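Local coordinates for protein ethylbenzene dehydrogenase alpha-subunit (PDB 2IVF) that carries a molybdenum atom, two pterin guanine dinucleotides and an iron/sulfur cluster, as the alpha subunit of an enzyme of the molybdopterin oxidoreductase family, at residues I85-G90 with F479-S484; T662-G667 with T768-M773; M235-S240 with Y793-H798. One frame throughout, in Å; residues are numbered along the deposited sequence.

How the contacts relate
From the N terminus, the cluster-binding loop 85-90 comes first, followed by 235-240 after helix 226-232. Contact 1 closes at 479-484, so it crosses contact 3, whose second segment, 793-798, comes last. Contact 2 opens at 662-667 and closes at 768-773. It follows contact 1 in series and is nested inside the long loop closed by contact 3. All three are buried and touch one another. Segment 479-484 is held by backbone bonds on two fronts, Trp481 N to Met237 O and Ala482 O to Ser666 N. Through 479-484 the loop beside the iron/sulfur cluster is joined to the hairpin loop of contact 2 and to 235-240, which contact 3 packs on the start of helix 796-800.

Contact 1: residues I85-G90 with F479-S484; sequences ICWPQG and FAWAYS. With MGD (2-amino-5,6-dimercapto-7-methyl-3,7,8a,9-tetrahydro-8-oxa-1,3,9,10-tetraaza-anthracen-4-one guanosine dinucleotide), chain M; SF4 (iron/sulfur cluster), chain K.
Trp87 gives its indole N-H to the backbone carbonyl of Ala480, NE1 to O 3.1 Å. The bond is bent, with 136° at the hydrogen, and the donor stands tilted from the carbonyl plane. Beside it Trp481 turns an edge toward the face of the same indole, CZ3 of Trp481 lying 3.4 Å from CZ2 of Trp87 in an offset edge-to-face pair with planes at 79°. N of Gln89 lies over the opposite face of the indole, toward the rim. Trp87 in turn points an edge toward the face of Tyr483, its CH2 3.6 Å from CD2 of Tyr483. The three rings form an aromatic cluster, with CG of Pro88 packed on CB of Ala480 alongside. The bond from CA to CB of Trp87 points toward 479-484, and CG lies anti to the backbone N (chi1 -160°). Segment 85-90 belongs to the cluster-binding loop of this molybdopterin oxidoreductase: SG of Cys86 binds iron FE4 of the iron/sulfur cluster at 2.3 Å, and N of Gly90 donates a nearly straight bond to that SG. The backbone passes close by MGD, O of Trp87 being 3.1 Å from its C23. Farther out, Tyr443 on strand 440-444 touches Trp87, Pro88 and Ala480 alike. His236 stacks on the Trp481 ring and its ND1 is hydrogen-bonded to the carbonyl O of Trp481.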
loop_
_atom_site.group_PDB
_atom_site.type_symbol
_atom_site.label_atom_id
_atom_site.label_comp_id
_atom_site.label_asym_id
_atom_site.label_seq_id
_atom_site.Cartn_x
_atom_site.Cartn_y
_atom_site.Cartn_z
ATOM N N ILE A 85 8.957 7.460 0.364
ATOM C CA ILE A 85 9.067 7.331 -1.073
ATOM C C ILE A 85 8.165 6.226 -1.622
ATOM O O ILE A 85 8.577 5.108 -1.891
ATOM C CB ILE A 85 10.540 7.212 -1.553
ATOM C CG1 ILE A 85 11.329 8.457 -1.127
ATOM C CG2 ILE A 85 10.575 7.078 -3.077
ATOM C CD1 ILE A 85 10.687 9.843 -1.609
ATOM N N CYS A 86 6.881 6.551 -1.765
ATOM C CA CYS A 86 6.100 5.917 -2.798
ATOM C C CYS A 86 6.735 6.336 -4.106
ATOM O O CYS A 86 7.362 7.389 -4.171
ATOM C CB CYS A 86 4.633 6.338 -2.698
ATOM S SG CYS A 86 4.432 8.113 -2.241
ATOM N N TRP A 87 6.556 5.524 -5.152
ATOM C CA TRP A 87 7.127 5.766 -6.444
ATOM C C TRP A 87 6.206 5.214 -7.527
ATOM O O TRP A 87 5.721 4.075 -7.436
ATOM C CB TRP A 87 8.521 5.133 -6.613
ATOM C CG TRP A 87 9.216 5.808 -7.725
ATOM C CD1 TRP A 87 9.262 5.400 -9.023
ATOM C CD2 TRP A 87 9.868 7.070 -7.677
ATOM N NE1 TRP A 87 9.934 6.320 -9.780
ATOM C CE2 TRP A 87 10.334 7.349 -8.974
ATOM C CE3 TRP A 87 10.157 7.967 -6.652
ATOM C CZ2 TRP A 87 11.073 8.501 -9.289
ATOM C CZ3 TRP A 87 10.837 9.146 -6.965
ATOM C CH2 TRP A 87 11.335 9.382 -8.277
ATOM N N PRO A 88 5.966 6.021 -8.563
ATOM C CA PRO A 88 6.263 7.453 -8.638
ATOM C C PRO A 88 5.733 8.118 -7.390
ATOM O O PRO A 88 4.687 7.710 -6.895
ATOM C CB PRO A 88 5.497 7.883 -9.871
ATOM C CG PRO A 88 5.538 6.718 -10.757
ATOM C CD PRO A 88 5.372 5.527 -9.827
ATOM N N GLN A 89 6.461 9.092 -6.845
ATOM C CA GLN A 89 6.024 9.684 -5.571
ATOM C C GLN A 89 4.642 10.259 -5.755
ATOM O O GLN A 89 4.420 10.989 -6.695
ATOM C CB GLN A 89 7.022 10.730 -5.092
ATOM C CG GLN A 89 7.308 10.673 -3.602
ATOM C CD GLN A 89 6.287 11.417 -2.793
ATOM O OE1 GLN A 89 5.634 12.330 -3.298
ATOM N NE2 GLN A 89 6.125 11.026 -1.513
ATOM N N GLY A 90 3.686 9.925 -4.886
ATOM C CA GLY A 90 2.315 10.315 -5.189
ATOM C C GLY A 90 2.119 11.821 -5.140
ATOM O O GLY A 90 1.299 12.378 -5.889
ATOM N N PHE A 479 9.095 3.945 -18.125
ATOM C CA PHE A 479 9.189 4.082 -16.699
ATOM C C PHE A 479 9.072 5.569 -16.348
ATOM O O PHE A 479 8.872 6.401 -17.231
ATOM C CB PHE A 479 10.457 3.431 -16.109
ATOM C CG PHE A 479 11.711 3.600 -16.943
ATOM C CD1 PHE A 479 12.344 4.832 -17.084
ATOM C CD2 PHE A 479 12.303 2.489 -17.530
ATOM C CE1 PHE A 479 13.512 4.938 -17.817
ATOM C CE2 PHE A 479 13.472 2.595 -18.252
ATOM C CZ PHE A 479 14.067 3.815 -18.412
ATOM N N ALA A 480 9.191 5.905 -15.063
ATOM C CA ALA A 480 9.073 7.269 -14.604
ATOM C C ALA A 480 10.289 7.616 -13.756
ATOM O O ALA A 480 10.200 7.694 -12.542
ATOM C CB ALA A 480 7.824 7.431 -13.806
ATOM N N TRP A 481 11.411 7.871 -14.412
ATOM C CA TRP A 481 12.674 8.027 -13.715
ATOM C C TRP A 481 13.350 9.344 -14.075
ATOM O O TRP A 481 14.538 9.481 -13.936
ATOM C CB TRP A 481 13.528 6.834 -14.112
ATOM C CG TRP A 481 14.541 6.411 -13.140
ATOM C CD1 TRP A 481 15.836 6.083 -13.407
ATOM C CD2 TRP A 481 14.362 6.225 -11.740
ATOM N NE1 TRP A 481 16.479 5.715 -12.253
ATOM C CE2 TRP A 481 15.590 5.796 -11.216
ATOM C CE3 TRP A 481 13.285 6.377 -10.877
ATOM C CZ2 TRP A 481 15.767 5.541 -9.889
ATOM C CZ3 TRP A 481 13.464 6.101 -9.546
ATOM C CH2 TRP A 481 14.690 5.691 -9.065
ATOM N N ALA A 482 12.592 10.279 -14.624
ATOM C CA ALA A 482 13.041 11.651 -14.821
ATOM C C ALA A 482 12.533 12.464 -13.631
ATOM O O ALA A 482 11.357 12.434 -13.312
ATOM C CB ALA A 482 12.493 12.200 -16.114
ATOM N N TYR A 483 13.418 13.186 -12.960
ATOM C CA TYR A 483 12.968 14.053 -11.880
ATOM C C TYR A 483 14.003 15.110 -11.560
ATOM O O TYR A 483 15.165 14.933 -11.906
ATOM C CB TYR A 483 12.687 13.234 -10.624
ATOM C CG TYR A 483 13.763 12.237 -10.213
ATOM C CD1 TYR A 483 14.838 12.606 -9.393
ATOM C CD2 TYR A 483 13.666 10.896 -10.608
ATOM C CE1 TYR A 483 15.822 11.647 -9.008
ATOM C CE2 TYR A 483 14.617 9.944 -10.233
ATOM C CZ TYR A 483 15.699 10.315 -9.449
ATOM O OH TYR A 483 16.575 9.304 -9.122
ATOM N N SER A 484 13.571 16.189 -10.918
ATOM C CA SER A 484 14.495 17.196 -10.448
ATOM C C SER A 484 14.766 16.896 -9.015
ATOM O O SER A 484 13.841 16.892 -8.209
ATOM C CB SER A 484 13.873 18.567 -10.473
ATOM O OG SER A 484 14.830 19.509 -10.024
HETATM P PB MGD M . 7.668 -4.256 -7.720
HETATM O O1B MGD M . 6.747 -3.995 -6.579
HETATM O O2B MGD M . 8.951 -4.914 -7.364
HETATM O O3B MGD M . 8.038 -3.005 -8.605
HETATM O O3A MGD M . 7.206 -0.896 -7.443
HETATM P PA MGD M . 7.254 -1.606 -8.871
HETATM O O1A MGD M . 5.855 -1.786 -9.271
HETATM O O2A MGD M . 8.136 -0.874 -9.762
HETATM O "O5'" MGD M . 6.930 -5.176 -8.813
HETATM C "C5'" MGD M . 6.319 -6.405 -8.394
HETATM C "C4'" MGD M . 5.968 -7.256 -9.612
HETATM O "O4'" MGD M . 7.156 -7.719 -10.238
HETATM C "C3'" MGD M . 5.373 -8.503 -9.002
HETATM O "O3'" MGD M . 3.964 -8.309 -8.951
HETATM C "C2'" MGD M . 5.776 -9.594 -10.003
HETATM O "O2'" MGD M . 4.603 -10.107 -10.662
HETATM C "C1'" MGD M . 6.704 -8.860 -10.985
HETATM N N9 MGD M . 7.859 -9.732 -11.304
HETATM C C8 MGD M . 8.719 -10.322 -10.460
HETATM N N7 MGD M . 9.659 -10.995 -11.134
HETATM C C5 MGD M . 9.384 -10.804 -12.450
HETATM C C6 MGD M . 9.926 -11.231 -13.654
HETATM O O6 MGD M . 10.900 -11.985 -13.767
HETATM N N1 MGD M . 9.318 -10.781 -14.830
HETATM C C2 MGD M . 8.185 -9.955 -14.880
HETATM N N2 MGD M . 7.649 -9.580 -16.093
HETATM N N3 MGD M . 7.693 -9.536 -13.706
HETATM C C4 MGD M . 8.251 -9.964 -12.532
HETATM C C10 MGD M . 8.361 -0.593 -6.750
HETATM C C11 MGD M . 8.265 0.833 -6.264
HETATM O O11 MGD M . 7.141 0.937 -5.491
HETATM C C12 MGD M . 9.514 1.349 -5.535
HETATM S S12 MGD M . 11.133 0.837 -5.989
HETATM C C13 MGD M . 9.371 2.241 -4.501
HETATM S S13 MGD M . 10.781 2.842 -3.700
HETATM C C14 MGD M . 8.017 2.674 -4.053
HETATM N N15 MGD M . 7.693 1.864 -2.844
HETATM C C16 MGD M . 6.361 1.554 -2.505
HETATM C C17 MGD M . 6.011 0.940 -1.331
HETATM O O17 MGD M . 6.877 0.595 -0.490
HETATM N N18 MGD M . 4.646 0.675 -1.105
HETATM C C19 MGD M . 3.669 1.022 -1.986
HETATM N N19 MGD M . 2.394 0.717 -1.672
HETATM N N20 MGD M . 4.054 1.588 -3.139
HETATM C C21 MGD M . 5.340 1.881 -3.391
HETATM N N22 MGD M . 5.705 2.481 -4.592
HETATM C C23 MGD M . 7.004 2.324 -5.178
HETATM FE FE1 SF4 K . 0.012 7.452 -0.448
HETATM FE FE2 SF4 K . 0.076 9.752 -1.888
HETATM FE FE3 SF4 K . 0.936 9.768 0.633
HETATM FE FE4 SF4 K . 2.393 8.469 -1.295
HETATM S S1 SF4 K . 2.087 10.705 -1.129
HETATM S S2 SF4 K . 1.843 7.697 0.860
HETATM S S3 SF4 K . 0.686 7.733 -2.628
HETATM S S4 SF4 K . -1.229 9.370 -0.046
#

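Contact 2: residues T662-G667 with T768-M773; sequences TTPCSG and TRFLSM
The hairpin connection between strands 659-661 and 670-676 brings Pro664, Cys665 and Ser666 against Phe770, the first residue past strand 767-769 of the same antiparallel sheet. Phe770 reaches the loop with the edge of its ring. CE2 of Phe770 lies 3.4 Å from the carbonyl O of Cys665, which sits near the ring plane; this would set the negative carbonyl end against the weakly positive ring hydrogens. At the same edge, CZ of Phe770 is 4.0 Å from N of Ser666, and CD2 of Phe770 is 4.0 Å from CG of Pro664. The proline and phenylalanine side chains pass antiparallel to one another. The bond from CA to CB of Phe770 points at the loop. Met773 adds a looser touch, its CE 4.4 Å from CB of Ser666. Cys665 points its CB away from segment 768-773, and its side chain packs on Trp87; its SG accepts a weak hydrogen bond from N of Gly667. The hydroxyl of Ser666 is hydrogen-bonded to the carbonyl O of Tyr239, linking the loop to segment 235-240. Phe671 on the central strand touches both Pro664 and Phe770, and a backbone hydrogen bond joins Phe770 to Pro669. The arrangement is that of a three-stranded antiparallel sheet whose hairpin loop packs on the chain leaving the third strand.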
loop_
_atom_site.group_PDB
_atom_site.type_symbol
_atom_site.label_atom_id
_atom_site.label_comp_id
_atom_site.label_asym_id
_atom_site.label_seq_id
_atom_site.Cartn_x
_atom_site.Cartn_y
_atom_site.Cartn_z
ATOM N N THR A 662 7.245 17.446 -1.069
ATOM C CA THR A 662 7.388 16.121 -1.654
ATOM C C THR A 662 8.456 16.128 -2.768
ATOM O O THR A 662 8.984 17.164 -3.126
ATOM C CB THR A 662 6.073 15.651 -2.190
ATOM O OG1 THR A 662 5.599 16.610 -3.131
ATOM C CG2 THR A 662 5.068 15.525 -1.055
ATOM N N THR A 663 8.850 14.944 -3.218
ATOM C CA THR A 663 9.910 14.802 -4.204
ATOM C C THR A 663 9.344 14.044 -5.371
ATOM O O THR A 663 9.507 12.825 -5.475
ATOM C CB THR A 663 11.110 14.023 -3.641
ATOM O OG1 THR A 663 10.685 12.718 -3.198
ATOM C CG2 THR A 663 11.708 14.787 -2.463
ATOM N N PRO A 664 8.648 14.748 -6.252
ATOM C CA PRO A 664 7.966 14.073 -7.372
ATOM C C PRO A 664 8.927 13.703 -8.529
ATOM O O PRO A 664 10.049 14.266 -8.680
ATOM C CB PRO A 664 6.997 15.154 -7.855
ATOM C CG PRO A 664 7.739 16.400 -7.597
ATOM C CD PRO A 664 8.446 16.195 -6.313
ATOM N N CYS A 665 8.454 12.818 -9.395
ATOM C CA CYS A 665 9.095 12.582 -10.649
ATOM C C CYS A 665 8.051 12.841 -11.739
ATOM O O CYS A 665 6.975 13.412 -11.482
ATOM C CB CYS A 665 9.590 11.155 -10.680
ATOM S SG CYS A 665 8.256 9.936 -10.567
ATOM N N SER A 666 8.375 12.451 -12.968
ATOM C CA SER A 666 7.473 12.628 -14.099
ATOM C C SER A 666 6.053 12.087 -13.891
ATOM O O SER A 666 5.101 12.668 -14.429
ATOM C CB SER A 666 8.091 11.992 -15.358
ATOM O OG SER A 666 8.312 10.615 -15.174
ATOM N N GLY A 667 5.923 10.995 -13.132
ATOM C CA GLY A 667 4.668 10.263 -13.033
ATOM C C GLY A 667 3.536 11.131 -12.533
ATOM O O GLY A 667 2.517 11.243 -13.191
ATOM N N THR A 768 2.144 22.609 -6.754
ATOM C CA THR A 768 2.369 23.165 -8.073
ATOM C C THR A 768 3.055 22.168 -8.989
ATOM O O THR A 768 3.977 21.472 -8.571
ATOM C CB THR A 768 3.207 24.495 -8.041
ATOM O OG1 THR A 768 2.962 25.167 -9.267
ATOM C CG2 THR A 768 4.740 24.305 -7.878
ATOM N N ARG A 769 2.583 22.105 -10.233
ATOM C CA ARG A 769 3.291 21.379 -11.300
ATOM C C ARG A 769 4.690 21.912 -11.491
ATOM O O ARG A 769 4.920 23.107 -11.507
ATOM C CB ARG A 769 2.517 21.486 -12.621
ATOM C CG ARG A 769 1.460 20.436 -12.754
ATOM C CD ARG A 769 0.541 20.817 -13.792
ATOM N NE ARG A 769 -0.117 19.689 -14.418
ATOM C CZ ARG A 769 -1.327 19.221 -14.123
ATOM N NH1 ARG A 769 -1.978 19.649 -13.070
ATOM N NH2 ARG A 769 -1.838 18.265 -14.883
ATOM N N PHE A 770 5.648 21.028 -11.646
ATOM C CA PHE A 770 6.982 21.489 -11.962
ATOM C C PHE A 770 7.107 21.883 -13.418
ATOM O O PHE A 770 6.377 21.372 -14.301
ATOM C CB PHE A 770 8.057 20.510 -11.484
ATOM C CG PHE A 770 8.003 19.111 -12.058
ATOM C CD1 PHE A 770 8.436 18.846 -13.371
ATOM C CD2 PHE A 770 7.752 18.036 -11.221
ATOM C CE1 PHE A 770 8.483 17.512 -13.853
ATOM C CE2 PHE A 770 7.833 16.735 -11.687
ATOM C CZ PHE A 770 8.204 16.472 -12.993
ATOM N N LEU A 771 7.965 22.841 -13.679
ATOM C CA LEU A 771 8.040 23.408 -15.012
ATOM C C LEU A 771 9.265 22.935 -15.802
ATOM O O LEU A 771 9.458 23.294 -16.962
ATOM C CB LEU A 771 8.043 24.919 -14.922
ATOM C CG LEU A 771 6.824 25.510 -14.209
ATOM C CD1 LEU A 771 6.973 27.009 -14.170
ATOM C CD2 LEU A 771 5.552 25.100 -14.963
ATOM N N SER A 772 10.102 22.163 -15.156
ATOM C CA SER A 772 11.283 21.607 -15.823
ATOM C C SER A 772 11.891 20.516 -14.953
ATOM O O SER A 772 11.478 20.335 -13.806
ATOM C CB SER A 772 12.330 22.676 -16.083
ATOM O OG SER A 772 13.105 22.896 -14.953
ATOM N N MET A 773 12.861 19.792 -15.523
ATOM C CA MET A 773 13.571 18.760 -14.817
ATOM C C MET A 773 14.805 19.310 -14.069
ATOM O O MET A 773 15.626 18.519 -13.578
ATOM C CB MET A 773 14.033 17.658 -15.817
ATOM C CG MET A 773 12.944 16.826 -16.477
ATOM S SD MET A 773 11.912 16.003 -15.318
ATOM C CE MET A 773 10.566 15.521 -16.389
#

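Contact 3: residues M235-S240 with Y793-H798; sequences MHMGYS and YPMRWH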
loop_
_atom_site.group_PDB
_atom_site.type_symbol
_atom_site.label_atom_id
_atom_site.label_comp_id
_atom_site.label_asym_id
_atom_site.label_seq_id
_atom_site.Cartn_x
_atom_site.Cartn_y
_atom_site.Cartn_z
ATOM N N MET A 235 19.285 6.708 -18.135
ATOM C CA MET A 235 18.100 6.076 -17.607
ATOM C C MET A 235 17.120 7.048 -17.013
ATOM O O MET A 235 16.034 6.656 -16.683
ATOM C CB MET A 235 18.441 4.975 -16.593
ATOM C CG MET A 235 19.013 5.433 -15.301
ATOM S SD MET A 235 19.420 4.037 -14.177
ATOM C CE MET A 235 21.066 3.661 -14.747
ATOM N N HIS A 236 17.509 8.304 -16.875
ATOM C CA HIS A 236 16.679 9.261 -16.200
ATOM C C HIS A 236 15.664 9.854 -17.165
ATOM O O HIS A 236 15.705 11.037 -17.480
ATOM C CB HIS A 236 17.529 10.305 -15.526
ATOM C CG HIS A 236 18.047 9.847 -14.213
ATOM N ND1 HIS A 236 17.215 9.351 -13.234
ATOM C CD2 HIS A 236 19.306 9.763 -13.726
ATOM C CE1 HIS A 236 17.943 8.986 -12.192
ATOM N NE2 HIS A 236 19.214 9.230 -12.461
ATOM N N MET A 237 14.764 8.998 -17.630
ATOM C CA MET A 237 13.738 9.366 -18.610
ATOM C C MET A 237 12.449 8.969 -17.961
ATOM O O MET A 237 12.425 8.001 -17.214
ATOM C CB MET A 237 13.916 8.602 -19.897
ATOM C CG MET A 237 15.318 8.772 -20.511
ATOM S SD MET A 237 15.443 7.743 -21.976
ATOM C CE MET A 237 15.705 6.141 -21.219
ATOM N N GLY A 238 11.374 9.704 -18.237
ATOM C CA GLY A 238 10.097 9.300 -17.742
ATOM C C GLY A 238 8.902 9.855 -18.482
ATOM O O GLY A 238 9.023 10.677 -19.378
ATOM N N TYR A 239 7.722 9.407 -18.058
ATOM C CA TYR A 239 6.513 10.003 -18.518
ATOM C C TYR A 239 5.640 10.273 -17.323
ATOM O O TYR A 239 5.889 9.760 -16.221
ATOM C CB TYR A 239 5.819 9.088 -19.532
ATOM C CG TYR A 239 5.488 7.671 -19.066
ATOM C CD1 TYR A 239 6.314 6.621 -19.330
ATOM C CD2 TYR A 239 4.287 7.388 -18.448
ATOM C CE1 TYR A 239 5.988 5.344 -18.982
ATOM C CE2 TYR A 239 3.941 6.119 -18.086
ATOM C CZ TYR A 239 4.785 5.084 -18.341
ATOM O OH TYR A 239 4.436 3.776 -17.969
ATOM N N SER A 240 4.631 11.116 -17.541
ATOM C CA SER A 240 3.625 11.360 -16.542
ATOM C C SER A 240 2.485 10.362 -16.795
ATOM O O SER A 240 2.276 9.942 -17.925
ATOM C CB SER A 240 3.106 12.789 -16.599
ATOM O OG SER A 240 2.577 13.171 -17.888
ATOM N N TYR A 793 6.578 12.979 -21.776
ATOM C CA TYR A 793 7.104 11.719 -22.334
ATOM C C TYR A 793 8.545 12.007 -22.756
ATOM O O TYR A 793 8.898 13.152 -23.051
ATOM C CB TYR A 793 6.280 11.202 -23.540
ATOM C CG TYR A 793 6.342 12.082 -24.750
ATOM C CD1 TYR A 793 5.426 13.114 -24.921
ATOM C CD2 TYR A 793 7.284 11.887 -25.749
ATOM C CE1 TYR A 793 5.457 13.909 -26.040
ATOM C CE2 TYR A 793 7.356 12.708 -26.835
ATOM C CZ TYR A 793 6.431 13.699 -26.992
ATOM O OH TYR A 793 6.481 14.497 -28.070
ATOM N N PRO A 794 9.384 10.977 -22.749
ATOM C CA PRO A 794 10.809 11.209 -23.035
ATOM C C PRO A 794 11.233 10.966 -24.457
ATOM O O PRO A 794 10.484 10.418 -25.257
ATOM C CB PRO A 794 11.486 10.167 -22.137
ATOM C CG PRO A 794 10.601 8.981 -22.311
ATOM C CD PRO A 794 9.142 9.562 -22.420
ATOM N N MET A 795 12.460 11.392 -24.746
ATOM C CA MET A 795 13.224 11.029 -25.931
ATOM C C MET A 795 12.838 11.762 -27.193
ATOM O O MET A 795 13.368 11.452 -28.278
ATOM C CB MET A 795 13.234 9.522 -26.146
ATOM C CG MET A 795 13.685 8.745 -24.911
ATOM S SD MET A 795 13.806 6.985 -25.222
ATOM C CE MET A 795 15.268 6.940 -26.246
ATOM N N ARG A 796 11.968 12.772 -27.061
ATOM C CA ARG A 796 11.542 13.565 -28.209
ATOM C C ARG A 796 12.725 14.162 -28.984
ATOM O O ARG A 796 12.671 14.262 -30.174
ATOM C CB ARG A 796 10.637 14.696 -27.767
ATOM C CG ARG A 796 9.806 15.264 -28.901
ATOM C CD ARG A 796 9.050 16.526 -28.514
ATOM N NE ARG A 796 9.958 17.590 -28.121
ATOM C CZ ARG A 796 10.630 18.379 -28.949
ATOM N NH1 ARG A 796 10.531 18.268 -30.275
ATOM N NH2 ARG A 796 11.393 19.324 -28.430
ATOM N N TRP A 797 13.759 14.623 -28.289
ATOM C CA TRP A 797 14.914 15.238 -28.981
ATOM C C TRP A 797 15.624 14.236 -29.895
ATOM O O TRP A 797 16.142 14.584 -30.983
ATOM C CB TRP A 797 15.905 15.805 -27.966
ATOM C CG TRP A 797 15.357 16.875 -27.103
ATOM C CD1 TRP A 797 14.287 17.680 -27.371
ATOM C CD2 TRP A 797 15.890 17.321 -25.858
ATOM N NE1 TRP A 797 14.078 18.555 -26.339
ATOM C CE2 TRP A 797 15.046 18.369 -25.393
ATOM C CE3 TRP A 797 17.002 16.955 -25.091
ATOM C CZ2 TRP A 797 15.284 19.052 -24.206
ATOM C CZ3 TRP A 797 17.228 17.626 -23.889
ATOM C CH2 TRP A 797 16.349 18.637 -23.445
ATOM N N HIS A 798 15.702 12.997 -29.442
ATOM C CA HIS A 798 16.276 11.958 -30.272
ATOM C C HIS A 798 15.458 11.745 -31.533
ATOM O O HIS A 798 16.017 11.669 -32.631
ATOM C CB HIS A 798 16.480 10.657 -29.499
ATOM C CG HIS A 798 17.299 10.840 -28.254
ATOM N ND1 HIS A 798 18.586 11.316 -28.286
ATOM C CD2 HIS A 798 16.995 10.651 -26.948
ATOM C CE1 HIS A 798 19.055 11.392 -27.049
ATOM N NE2 HIS A 798 18.105 10.993 -26.216
#
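Met237 and Met795 bring their thioethers into contact where the loop after helix 226-232 meets the start of helix 796-800, Met795 holding the N-cap position. The two side chains cross obliquely: SD of Met237 lies 3.6 Å from CG of Met795 and 3.7 Å from SD of Met795. In both residues CG is anti to the carbonyl carbon and chi2 is extended (177° in Met237), which carries each SD out to the other chain before the bend at chi3. Phe232 of helix 226-232 touches both sulfur-bearing chains. Nearer the backbone, CB of Met237 packs on CB of Pro794 at 3.7 Å. The touching backbones run in roughly opposite directions, yet they do not pair as strands do. The carbonyl O of Gly238 faces Pro794, whose N has no hydrogen to give; the O of Gly238 instead lies 3.2 Å from CD of Pro794. Tyr239 leads its ring away from segment 793-798 and touches Cys441 and Tyr443 of strand 440-444, its OH hydrogen-bonded to the carbonyl O of Ser442. What it offers across the contact is the root of its side chain, CB of Tyr239 lying 4.1 Å from CA of Tyr793.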